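Local coordinates for protein 4-alpha-glucanotransferase (Corynebacterium glutamicum, PDB 5B68) that is an amylomaltase, or disproportionating enzyme, of the 4-alpha-glucanotransferase family, which joins a TIM-barrel domain to an N-terminal beta sandwich, at residues 369-372 with 373-377; 360-363 with 364-367; 449-452 with 453-456; 201-204 with 205-209; 247-250 with 251-254. All coordinates share one frame; numbering follows the deposited sequence.

All five contacts are local and follow one another in series, so none closes a long loop and none nests in or crosses another. From the N terminus, interaction 4 (201-209) lies on the helix between barrel strands 177-182 and 215-218. Interaction 5 (247-254) is a turn in the long segment after strand 215-218. Interactions 2 (360-367) and 1 (369-377) are successive parts of helix 349-376, and interaction 3 (449-456) leads from a later helix into strand 456-459. Helix 349-376 ties them together: 360-367 touches interactions 3, 4 and 5, while 369-377 packs on interaction 4, about 8 Å away between centres, and also touches interaction 3.

Interaction 1 of 5, residues 369-372 with 373-377; sequences AAQK and RAVDA
A chi1 of -175° points CG of Lys372 away from the backbone N, and CG of Asp376 is turned anti to its own carbonyl carbon, so that the two side chains converge one helical turn apart. The lysine runs out extended and folds only at its last torsion (chi4 -58°), which turns the ammonium toward OD2. Lys372 NZ lies 2.9 Å from Asp376 OD2 in a salt bridge, and the oxygen offers its syn lone pair, on the side of OD1. The aliphatic stem takes part as well, since Lys372 CG comes within 3.5 Å of Asp376 OD2. Beneath the bridge the main chain keeps helical bonding: Asp376 N donates to Lys372 O at 2.9 Å, and Val375 N to Gln371 O at 3.0 Å. Two acceptors, Asp376 OD2 and Lys372 O, stand 3.4 Å apart without a bond, and the ammonium on OD2 probably eases their repulsion. Another side of the helix carries a looser pair. Gln371 bends at chi2 and crosses Val375, with its NE2 3.7 Å from Val375 CG2; that methyl also rests 3.4 Å from Gln371 O. The amide itself is directed beyond the helix: OE1 accepts a hydrogen bond from Ile383 N, and NE2 gives a weak one to Ile381 O, which fixes its rotation. The solvent face thus carries an i to i+4 ion pair, while the Gln371 amide binds the backbone at Ile381 and Ile383, where this TIM-barrel helix runs on to its next strand, 382-387.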
loop_
_atom_site.group_PDB
_atom_site.type_symbol
_atom_site.label_atom_id
_atom_site.label_comp_id
_atom_site.label_asym_id
_atom_site.label_seq_id
_atom_site.Cartn_x
_atom_site.Cartn_y
_atom_site.Cartn_z
ATOM N N ALA A 369 -13.814 -5.199 14.798
ATOM C CA ALA A 369 -14.807 -6.269 14.938
ATOM C C ALA A 369 -14.714 -7.252 13.768
ATOM O O ALA A 369 -14.861 -8.458 13.992
ATOM C CB ALA A 369 -16.206 -5.700 15.020
ATOM N N ALA A 370 -14.399 -6.728 12.587
ATOM C CA ALA A 370 -14.190 -7.614 11.432
ATOM C C ALA A 370 -13.001 -8.543 11.687
ATOM O O ALA A 370 -13.063 -9.758 11.379
ATOM C CB ALA A 370 -13.989 -6.873 10.138
ATOM N N GLN A 371 -11.888 -7.997 12.151
ATOM C CA GLN A 371 -10.704 -8.813 12.399
ATOM C C GLN A 371 -10.992 -9.831 13.484
ATOM O O GLN A 371 -10.541 -10.936 13.429
ATOM C CB GLN A 371 -9.478 -7.966 12.757
ATOM C CG GLN A 371 -8.294 -8.759 13.278
ATOM C CD GLN A 371 -7.578 -9.540 12.203
ATOM O OE1 GLN A 371 -8.075 -9.686 11.116
ATOM N NE2 GLN A 371 -6.428 -10.061 12.525
ATOM N N LYS A 372 -11.739 -9.426 14.489
ATOM C CA LYS A 372 -12.081 -10.357 15.553
ATOM C C LYS A 372 -12.921 -11.516 15.030
ATOM O O LYS A 372 -12.739 -12.636 15.403
ATOM C CB LYS A 372 -12.833 -9.640 16.665
ATOM C CG LYS A 372 -13.131 -10.481 17.879
ATOM C CD LYS A 372 -13.711 -9.623 18.982
ATOM C CE LYS A 372 -13.746 -10.364 20.294
ATOM N NZ LYS A 372 -14.543 -11.597 20.174
ATOM N N ARG A 373 -13.831 -11.203 14.133
ATOM C CA ARG A 373 -14.649 -12.220 13.530
ATOM C C ARG A 373 -13.815 -13.196 12.742
ATOM O O ARG A 373 -14.004 -14.384 12.815
ATOM C CB ARG A 373 -15.577 -11.559 12.547
ATOM C CG ARG A 373 -16.904 -11.171 13.118
ATOM C CD ARG A 373 -17.923 -12.128 12.559
ATOM N NE ARG A 373 -18.904 -11.486 11.717
ATOM C CZ ARG A 373 -19.855 -12.163 11.088
ATOM N NH1 ARG A 373 -20.738 -11.539 10.347
ATOM N NH2 ARG A 373 -19.906 -13.477 11.216
ATOM N N ALA A 374 -12.881 -12.654 11.980
ATOM C CA ALA A 374 -12.012 -13.499 11.171
ATOM C C ALA A 374 -11.195 -14.457 12.021
ATOM O O ALA A 374 -11.077 -15.639 11.743
ATOM C CB ALA A 374 -11.118 -12.657 10.305
ATOM N N VAL A 375 -10.598 -13.948 13.089
ATOM C CA VAL A 375 -9.744 -14.739 13.894
ATOM C C VAL A 375 -10.581 -15.731 14.747
ATOM O O VAL A 375 -10.169 -16.854 14.961
ATOM C CB VAL A 375 -8.947 -13.829 14.833
ATOM C CG1 VAL A 375 -8.215 -14.650 15.896
ATOM C CG2 VAL A 375 -7.918 -13.062 14.026
ATOM N N ASP A 376 -11.742 -15.313 15.226
ATOM C CA ASP A 376 -12.605 -16.235 16.008
ATOM C C ASP A 376 -13.178 -17.360 15.128
ATOM O O ASP A 376 -13.514 -18.434 15.631
ATOM C CB ASP A 376 -13.725 -15.475 16.686
ATOM C CG ASP A 376 -13.258 -14.629 17.905
ATOM O OD1 ASP A 376 -12.121 -14.769 18.416
ATOM O OD2 ASP A 376 -14.090 -13.775 18.307
ATOM N N ALA A 377 -13.242 -17.138 13.819
ATOM C CA ALA A 377 -13.577 -18.162 12.865
ATOM C C ALA A 377 -12.471 -19.144 12.550
ATOM O O ALA A 377 -12.694 -20.059 11.771
ATOM C CB ALA A 377 -14.080 -17.535 11.600
#

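Interaction 2 of 5, residues 360-363 with 364-367; sequences QWLC and DEQL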
loop_
_atom_site.group_PDB
_atom_site.type_symbol
_atom_site.label_atom_id
_atom_site.label_comp_id
_atom_site.label_asym_id
_atom_site.label_seq_id
_atom_site.Cartn_x
_atom_site.Cartn_y
_atom_site.Cartn_z
ATOM N N GLN A 360 -13.582 8.306 11.940
ATOM C CA GLN A 360 -12.414 7.426 12.094
ATOM C C GLN A 360 -12.536 6.473 13.238
ATOM O O GLN A 360 -12.080 5.333 13.123
ATOM C CB GLN A 360 -11.123 8.265 12.140
ATOM C CG GLN A 360 -10.866 9.006 10.866
ATOM C CD GLN A 360 -10.740 8.054 9.724
ATOM O OE1 GLN A 360 -9.926 7.108 9.774
ATOM N NE2 GLN A 360 -11.497 8.285 8.675
ATOM N N TRP A 361 -13.117 6.890 14.366
ATOM C CA TRP A 361 -13.302 6.019 15.525
ATOM C C TRP A 361 -14.269 4.846 15.148
ATOM O O TRP A 361 -14.007 3.662 15.478
ATOM C CB TRP A 361 -13.851 6.834 16.751
ATOM C CG TRP A 361 -14.219 6.020 17.893
ATOM C CD1 TRP A 361 -13.419 5.183 18.643
ATOM C CD2 TRP A 361 -15.514 5.959 18.502
ATOM N NE1 TRP A 361 -14.122 4.604 19.642
ATOM C CE2 TRP A 361 -15.405 5.107 19.617
ATOM C CE3 TRP A 361 -16.751 6.565 18.212
ATOM C CZ2 TRP A 361 -16.509 4.794 20.427
ATOM C CZ3 TRP A 361 -17.813 6.312 19.063
ATOM C CH2 TRP A 361 -17.697 5.396 20.109
ATOM N N LEU A 362 -15.303 5.165 14.371
ATOM C CA LEU A 362 -16.259 4.169 13.928
ATOM C C LEU A 362 -15.541 3.189 12.994
ATOM O O LEU A 362 -15.796 1.951 13.090
ATOM C CB LEU A 362 -17.415 4.806 13.153
ATOM C CG LEU A 362 -18.300 5.748 14.048
ATOM C CD1 LEU A 362 -19.323 6.293 13.102
ATOM C CD2 LEU A 362 -18.969 5.126 15.239
ATOM N N CYS A 363 -14.742 3.723 12.083
ATOM C CA CYS A 363 -13.997 2.845 11.136
ATOM C C CYS A 363 -13.090 1.930 11.972
ATOM O O CYS A 363 -12.982 0.706 11.721
ATOM C CB CYS A 363 -13.162 3.649 10.171
ATOM S SG CYS A 363 -14.052 4.511 8.905
ATOM N N ASP A 364 -12.417 2.497 12.982
ATOM C CA ASP A 364 -11.552 1.705 13.863
ATOM C C ASP A 364 -12.300 0.556 14.522
ATOM O O ASP A 364 -11.825 -0.602 14.539
ATOM C CB ASP A 364 -10.881 2.598 14.937
ATOM C CG ASP A 364 -9.968 1.809 15.884
ATOM O OD1 ASP A 364 -8.792 1.645 15.535
ATOM O OD2 ASP A 364 -10.382 1.295 16.903
ATOM N N GLU A 365 -13.431 0.848 15.147
ATOM C CA GLU A 365 -14.110 -0.212 15.853
ATOM C C GLU A 365 -14.769 -1.241 14.895
ATOM O O GLU A 365 -14.865 -2.402 15.282
ATOM C CB GLU A 365 -15.106 0.338 16.899
ATOM C CG GLU A 365 -16.355 0.959 16.341
ATOM C CD GLU A 365 -17.311 1.506 17.459
ATOM O OE1 GLU A 365 -18.345 2.155 17.137
ATOM O OE2 GLU A 365 -16.995 1.283 18.657
ATOM N N GLN A 366 -15.244 -0.829 13.720
ATOM C CA GLN A 366 -15.874 -1.792 12.812
ATOM C C GLN A 366 -14.825 -2.701 12.199
ATOM O O GLN A 366 -15.076 -3.900 12.018
ATOM C CB GLN A 366 -16.701 -1.103 11.717
ATOM C CG GLN A 366 -17.969 -0.502 12.394
ATOM C CD GLN A 366 -19.134 -0.210 11.485
ATOM O OE1 GLN A 366 -19.144 -0.490 10.281
ATOM N NE2 GLN A 366 -20.114 0.498 12.063
ATOM N N LEU A 367 -13.659 -2.126 11.923
ATOM C CA LEU A 367 -12.516 -2.949 11.423
ATOM C C LEU A 367 -11.989 -3.880 12.474
ATOM O O LEU A 367 -11.642 -5.018 12.180
ATOM C CB LEU A 367 -11.390 -2.051 10.962
ATOM C CG LEU A 367 -11.493 -1.454 9.596
ATOM C CD1 LEU A 367 -10.363 -0.479 9.367
ATOM C CD2 LEU A 367 -11.388 -2.603 8.564
#
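Glu365 N donates to Trp361 O at 2.9 Å, one of four backbone bonds of that length that hold 360-367 as regular alpha-helix (i to i+4). The same two residues meet again through their side chains. Glu365 holds CG between its backbone N and carbonyl carbon (chi1 72°), which lays CG 3.4 Å from Leu362 O; the chain beyond CG is extended. Its carboxylate then reaches over one face of the Trp361 indole, near the rim, with OE2 4.0 Å from CZ2 and the two planes 37° apart. The other oxygen, OE1, lies 3.6 Å from Leu362 CD2, the leucine and glutamate running side by side in the same direction. Phe313, Phe316 and Trp358 surround the tryptophan with further rings. Glu365 OE2 forms a salt bridge with Arg309, while Asp364 sends its OD1 to Arg319 and to His453 NE2. Gln366 OE1 takes the backbone N of Arg249, 2.9 Å away, which ties the helix to the turn at 247-254. A carboxylate over an aromatic face is electrostatically poor company; here the salt bridge to Arg309 probably compensates for it and would favour the ionised form of Glu365.

Interaction 3 of 5, residues 449-452 with 453-456; sequences TVLR and HSGG. With SO4 (sulfate ion), chain F.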
loop_
_atom_site.group_PDB
_atom_site.type_symbol
_atom_site.label_atom_id
_atom_site.label_comp_id
_atom_site.label_asym_id
_atom_site.label_seq_id
_atom_site.Cartn_x
_atom_site.Cartn_y
_atom_site.Cartn_z
ATOM N N THR A 449 -1.494 2.274 11.711
ATOM C CA THR A 449 -2.938 2.257 11.480
ATOM C C THR A 449 -3.357 1.115 10.508
ATOM O O THR A 449 -4.284 0.350 10.809
ATOM C CB THR A 449 -3.424 3.597 11.013
ATOM O OG1 THR A 449 -3.161 4.555 12.062
ATOM C CG2 THR A 449 -4.911 3.547 10.730
ATOM N N VAL A 450 -2.605 0.939 9.444
ATOM C CA VAL A 450 -2.863 -0.114 8.457
ATOM C C VAL A 450 -2.808 -1.480 9.109
ATOM O O VAL A 450 -3.655 -2.329 8.854
ATOM C CB VAL A 450 -1.967 -0.032 7.179
ATOM C CG1 VAL A 450 -2.221 -1.197 6.254
ATOM C CG2 VAL A 450 -2.188 1.241 6.431
ATOM N N LEU A 451 -1.841 -1.682 9.987
ATOM C CA LEU A 451 -1.648 -2.957 10.648
ATOM C C LEU A 451 -2.451 -3.183 11.922
ATOM O O LEU A 451 -2.428 -4.256 12.459
ATOM C CB LEU A 451 -0.167 -3.151 10.962
ATOM C CG LEU A 451 0.674 -3.485 9.737
ATOM C CD1 LEU A 451 2.084 -2.974 9.893
ATOM C CD2 LEU A 451 0.660 -4.977 9.471
ATOM N N ARG A 452 -3.157 -2.173 12.395
ATOM C CA ARG A 452 -3.752 -2.268 13.722
ATOM C C ARG A 452 -4.748 -3.405 13.859
ATOM O O ARG A 452 -4.782 -4.078 14.859
ATOM C CB ARG A 452 -4.418 -0.960 14.130
ATOM C CG ARG A 452 -4.681 -0.889 15.618
ATOM C CD ARG A 452 -5.167 0.475 16.015
ATOM N NE ARG A 452 -4.092 1.436 16.119
ATOM C CZ ARG A 452 -3.190 1.465 17.092
ATOM N NH1 ARG A 452 -2.270 2.398 17.092
ATOM N NH2 ARG A 452 -3.209 0.573 18.060
ATOM N N HIS A 453 -5.556 -3.593 12.834
ATOM C CA HIS A 453 -6.600 -4.594 12.859
ATOM C C HIS A 453 -6.424 -5.579 11.727
ATOM O O HIS A 453 -7.370 -6.027 11.146
ATOM C CB HIS A 453 -7.955 -3.935 12.807
ATOM C CG HIS A 453 -8.148 -2.932 13.885
ATOM N ND1 HIS A 453 -8.073 -3.262 15.214
ATOM C CD2 HIS A 453 -8.385 -1.605 13.836
ATOM C CE1 HIS A 453 -8.270 -2.181 15.938
ATOM N NE2 HIS A 453 -8.462 -1.162 15.126
ATOM N N SER A 454 -5.182 -5.867 11.400
ATOM C CA SER A 454 -4.908 -6.812 10.352
ATOM C C SER A 454 -3.822 -7.773 10.792
ATOM O O SER A 454 -3.079 -7.497 11.701
ATOM C CB SER A 454 -4.524 -6.095 9.075
ATOM O OG SER A 454 -3.298 -5.468 9.224
ATOM N N GLY A 455 -3.793 -8.924 10.164
ATOM C CA GLY A 455 -2.738 -9.897 10.431
ATOM C C GLY A 455 -1.590 -9.859 9.402
ATOM O O GLY A 455 -0.619 -10.642 9.456
ATOM N N GLY A 456 -1.726 -9.030 8.384
ATOM C CA GLY A 456 -0.738 -8.927 7.347
ATOM C C GLY A 456 -0.916 -7.687 6.518
ATOM O O GLY A 456 -1.990 -7.036 6.562
HETATM S S SO4 F . -0.425 2.285 20.236
HETATM O O1 SO4 F . -0.562 3.248 21.360
HETATM O O2 SO4 F . 0.715 1.385 20.463
HETATM O O3 SO4 F . -0.236 3.104 18.986
HETATM O O4 SO4 F . -1.592 1.412 20.254
HETATM O O HOH W 1 -6.229 -2.349 10.288
#
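In a TIM-barrel unit, at the helix-to-strand connection leading into strand 456-459, Arg452 and His453 lie side by side and point the same way. The arginine stem covers one face of the imidazole: Arg452 CG stands 3.9 Å from the ring centroid and 16° off its normal, a CH-pi contact. With chi1 at -163°, the arginine chain leaves on the side away from its own backbone N and passes over the ring, and a later bend at chi3 turns its guanidinium well away from parallel, 61° between the planes. That flat end grips a sulfate, probably from the crystallisation liquor, edge-on and with two N-H groups: Arg452 NH1 reaches O3 at 2.9 Å, and Arg452 NH2 reaches O4, also at 2.9 Å. The sulfur lies in the guanidinium plane, as in a bidentate pairing. The histidine is held at its far end by Asp364 of helix 349-376, so the ring is fixed both by its face and by NE2. Val450 O takes two bonds. A water donates to it at 2.9 Å and accepts from His453 N at the same length, bridging the turn. The Ser454 hydroxyl donates to the same carbonyl, OG to Val450 O 3.2 Å. A weak backbone bond from Ser454 N to Leu451 O, 3.4 Å long, adds to the turn. The serine oxygen also packs closely on the main chain, Ser454 OG standing 3.3 Å from Leu451 CA.

Interaction 4 of 5, residues 201-204 with 205-209; sequences LGNL and ASVVA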
loop_
_atom_site.group_PDB
_atom_site.type_symbol
_atom_site.label_atom_id
_atom_site.label_comp_id
_atom_site.label_asym_id
_atom_site.label_seq_id
_atom_site.Cartn_x
_atom_site.Cartn_y
_atom_site.Cartn_z
ATOM N N LEU A 201 -17.070 -7.417 5.352
ATOM C CA LEU A 201 -15.662 -7.847 5.517
ATOM C C LEU A 201 -15.552 -8.976 6.521
ATOM O O LEU A 201 -14.933 -10.060 6.274
ATOM C CB LEU A 201 -14.783 -6.655 5.915
ATOM C CG LEU A 201 -13.297 -6.926 6.176
ATOM C CD1 LEU A 201 -12.682 -7.464 4.917
ATOM C CD2 LEU A 201 -12.628 -5.648 6.619
ATOM N N GLY A 202 -16.082 -8.746 7.707
ATOM C CA GLY A 202 -16.023 -9.752 8.746
ATOM C C GLY A 202 -16.842 -11.025 8.449
ATOM O O GLY A 202 -16.398 -12.125 8.722
ATOM N N ASN A 203 -17.978 -10.843 7.790
ATOM C CA ASN A 203 -18.886 -11.915 7.385
ATOM C C ASN A 203 -18.160 -12.802 6.367
ATOM O O ASN A 203 -18.066 -14.009 6.581
ATOM C CB ASN A 203 -20.151 -11.291 6.752
ATOM C CG ASN A 203 -21.269 -12.323 6.489
ATOM O OD1 ASN A 203 -21.105 -13.548 6.724
ATOM N ND2 ASN A 203 -22.390 -11.831 5.939
ATOM N N LEU A 204 -17.641 -12.183 5.311
ATOM C CA LEU A 204 -16.897 -12.899 4.251
ATOM C C LEU A 204 -15.732 -13.643 4.900
ATOM O O LEU A 204 -15.502 -14.827 4.562
ATOM C CB LEU A 204 -16.433 -12.007 3.159
ATOM C CG LEU A 204 -15.702 -12.594 1.961
ATOM C CD1 LEU A 204 -16.521 -13.666 1.294
ATOM C CD2 LEU A 204 -15.271 -11.515 1.022
ATOM N N ALA A 205 -14.982 -13.006 5.792
ATOM C CA ALA A 205 -13.833 -13.702 6.413
ATOM C C ALA A 205 -14.293 -14.937 7.120
ATOM O O ALA A 205 -13.684 -16.029 6.938
ATOM C CB ALA A 205 -13.071 -12.823 7.408
ATOM N N SER A 206 -15.413 -14.804 7.838
ATOM C CA SER A 206 -15.876 -15.945 8.653
ATOM C C SER A 206 -16.323 -17.068 7.709
ATOM O O SER A 206 -16.106 -18.234 8.014
ATOM C CB SER A 206 -16.931 -15.570 9.705
ATOM O OG SER A 206 -18.125 -15.270 9.033
ATOM N N VAL A 207 -16.910 -16.736 6.571
ATOM C CA VAL A 207 -17.385 -17.761 5.630
ATOM C C VAL A 207 -16.240 -18.504 4.985
ATOM O O VAL A 207 -16.205 -19.705 4.968
ATOM C CB VAL A 207 -18.239 -17.110 4.520
ATOM C CG1 VAL A 207 -18.437 -18.036 3.318
ATOM C CG2 VAL A 207 -19.566 -16.656 5.054
ATOM N N VAL A 208 -15.255 -17.798 4.462
ATOM C CA VAL A 208 -14.186 -18.511 3.694
ATOM C C VAL A 208 -13.309 -19.231 4.686
ATOM O O VAL A 208 -12.653 -20.195 4.318
ATOM C CB VAL A 208 -13.393 -17.596 2.766
ATOM C CG1 VAL A 208 -14.282 -16.972 1.713
ATOM C CG2 VAL A 208 -12.696 -16.490 3.546
ATOM N N ALA A 209 -13.296 -18.804 5.957
ATOM C CA ALA A 209 -12.518 -19.488 6.966
ATOM C C ALA A 209 -13.068 -20.920 7.216
ATOM O O ALA A 209 -12.334 -21.786 7.646
ATOM C CB ALA A 209 -12.578 -18.712 8.264
#
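Asn203 O is the doubly used acceptor of this helix segment, taking a hydrogen bond from Val207 N at 3.0 Å and another from the Ser206 hydroxyl, OG, at 2.8 Å. The amide donor arrives in the carbonyl plane, whereas the hydroxyl comes in at a more bent angle and 20° out of that plane. Ser206 manages this because its OG sits between the backbone N and the carbonyl carbon (chi1 71°), folding the hydroxyl back onto the preceding turn and leaving it satisfied within its own helix. The Asn203 side-chain oxygen also meets a methyl: OD1 is 3.8 Å from Val207 CG2, the two side chains crossing at a slant. A quarter-turn round the helix, Leu204 and Val208 form the apolar pair, CD1 touching CG1 at 4.0 Å. Their backbones are tied by Val208 N to Leu204 O, 3.0 Å, a bond that runs nearly straight out from the carbonyl. Further out, Arg373 of helix 349-376 lies over Asn203 and Ser206, with its NH2 3.3 Å from Ser206 OG as packing alone. Ala205 has little bulk and allows close approach of that helix, its CB lying 3.5 Å from Ala374 CB. Ile687, Leu690 and Arg691 cover Asn203, Leu204 and Val207 respectively. Within the beta-alpha-beta unit the helix therefore spans two barrel strands: Leu204 and Val208 pack on strand 177-182, Leu201 and Ala205 on strand 215-218, and helix 349-376 flanks it.

Interaction 5 of 5, residues 247-250 with 251-254; sequences YIRV and EDIP
Ile253 packs its CD1 against Ile248 CG2 at 4.1 Å on the apolar, buried side of this short turn, and more closely against the main chain, with CD1 3.5 Å from Val250 O. Backbone bonds of 3-10 spacing close it: Asp252 N to Arg249 O and Ile253 N to Val250 O, both 3.1 Å, each donor standing well above the carbonyl plane. On the polar side, waters bridge the groups and charges lie near without bonding directly. Arg249 crosses Asp252 at a slant, CD 3.5 Å from OD2. No N-H points at that oxygen, which is 4.5 Å from Arg249 NE; a water instead joins Arg249 NH1 (3.0 Å) to Asp252 OD1. A second water links Val250 N with Glu251 OE1, 2.9 Å from the latter. The arginine's salt bridges go to Asp197 and Asp200, while Glu251 OE2 takes Arg275 and Trp193, and Asp252 OD2 takes Asn199. A glycerol, probably from crystallisation, is hydrogen-bonded to Asp252 O. Lying in the chain between strand 215-218 and helix 261-277, the turn leans with Val250 and Ile253 on helix 286-301, with Ile253 also on Leu362 of helix 349-376, and with Ile248 and Arg249 on helix 198-209.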
loop_
_atom_site.group_PDB
_atom_site.type_symbol
_atom_site.label_atom_id
_atom_site.label_comp_id
_atom_site.label_asym_id
_atom_site.label_seq_id
_atom_site.Cartn_x
_atom_site.Cartn_y
_atom_site.Cartn_z
ATOM N N TYR A 247 -17.279 2.709 4.022
ATOM C CA TYR A 247 -17.402 1.327 4.441
ATOM C C TYR A 247 -18.146 1.105 5.766
ATOM O O TYR A 247 -18.410 -0.012 6.121
ATOM C CB TYR A 247 -16.026 0.669 4.512
ATOM C CG TYR A 247 -15.301 0.523 3.196
ATOM C CD1 TYR A 247 -15.761 -0.335 2.216
ATOM C CD2 TYR A 247 -14.138 1.219 2.948
ATOM C CE1 TYR A 247 -15.096 -0.474 1.028
ATOM C CE2 TYR A 247 -13.475 1.083 1.770
ATOM C CZ TYR A 247 -13.958 0.235 0.807
ATOM O OH TYR A 247 -13.275 0.105 -0.352
ATOM N N ILE A 248 -18.474 2.167 6.489
ATOM C CA ILE A 248 -19.204 2.035 7.684
ATOM C C ILE A 248 -20.592 1.439 7.403
ATOM O O ILE A 248 -21.286 1.895 6.450
ATOM C CB ILE A 248 -19.401 3.395 8.350
ATOM C CG1 ILE A 248 -18.047 3.962 8.854
ATOM C CG2 ILE A 248 -20.357 3.268 9.505
ATOM C CD1 ILE A 248 -18.167 5.415 9.308
ATOM N N ARG A 249 -20.992 0.446 8.188
ATOM C CA ARG A 249 -22.372 -0.005 8.159
ATOM C C ARG A 249 -23.074 0.726 9.263
ATOM O O ARG A 249 -22.855 0.475 10.424
ATOM C CB ARG A 249 -22.528 -1.489 8.415
ATOM C CG ARG A 249 -23.999 -1.865 8.501
ATOM C CD ARG A 249 -24.284 -3.338 8.334
ATOM N NE ARG A 249 -23.952 -3.854 7.021
ATOM C CZ ARG A 249 -24.242 -5.088 6.650
ATOM N NH1 ARG A 249 -24.871 -5.871 7.498
ATOM N NH2 ARG A 249 -23.903 -5.539 5.465
ATOM N N VAL A 250 -23.950 1.621 8.877
ATOM C CA VAL A 250 -24.473 2.563 9.867
ATOM C C VAL A 250 -25.335 1.907 10.891
ATOM O O VAL A 250 -25.375 2.308 12.077
ATOM C CB VAL A 250 -25.177 3.780 9.179
ATOM C CG1 VAL A 250 -24.254 4.498 8.203
ATOM C CG2 VAL A 250 -26.500 3.373 8.513
ATOM N N GLU A 251 -26.080 0.881 10.447
ATOM C CA GLU A 251 -26.934 0.104 11.351
ATOM C C GLU A 251 -26.187 -0.638 12.461
ATOM O O GLU A 251 -26.780 -0.954 13.484
ATOM C CB GLU A 251 -27.872 -0.873 10.587
ATOM C CG GLU A 251 -28.788 -0.222 9.553
ATOM C CD GLU A 251 -28.220 -0.157 8.155
ATOM O OE1 GLU A 251 -26.943 -0.275 7.956
ATOM O OE2 GLU A 251 -29.047 0.019 7.235
ATOM N N ASP A 252 -24.879 -0.881 12.290
ATOM C CA ASP A 252 -24.085 -1.510 13.365
ATOM C C ASP A 252 -23.547 -0.541 14.420
ATOM O O ASP A 252 -22.990 -0.968 15.454
ATOM C CB ASP A 252 -22.855 -2.236 12.728
ATOM C CG ASP A 252 -23.228 -3.465 11.932
ATOM O OD1 ASP A 252 -24.406 -3.895 11.959
ATOM O OD2 ASP A 252 -22.350 -3.998 11.235
ATOM N N ILE A 253 -23.747 0.762 14.228
ATOM C CA ILE A 253 -23.245 1.699 15.214
ATOM C C ILE A 253 -24.160 1.595 16.474
ATOM O O ILE A 253 -25.370 1.738 16.339
ATOM C CB ILE A 253 -23.215 3.140 14.674
ATOM C CG1 ILE A 253 -22.414 3.313 13.366
ATOM C CG2 ILE A 253 -22.678 4.069 15.772
ATOM C CD1 ILE A 253 -22.752 4.571 12.563
ATOM N N PRO A 254 -23.615 1.379 17.675
ATOM C CA PRO A 254 -24.525 1.233 18.816
ATOM C C PRO A 254 -25.520 2.406 18.979
ATOM O O PRO A 254 -26.679 2.164 19.299
ATOM C CB PRO A 254 -23.582 1.170 20.018
ATOM C CG PRO A 254 -22.386 0.451 19.460
ATOM C CD PRO A 254 -22.230 1.011 18.067
HETATM O O HOH W 2 -26.004 -5.326 10.206
HETATM O O HOH W 3 -25.060 0.986 6.153
#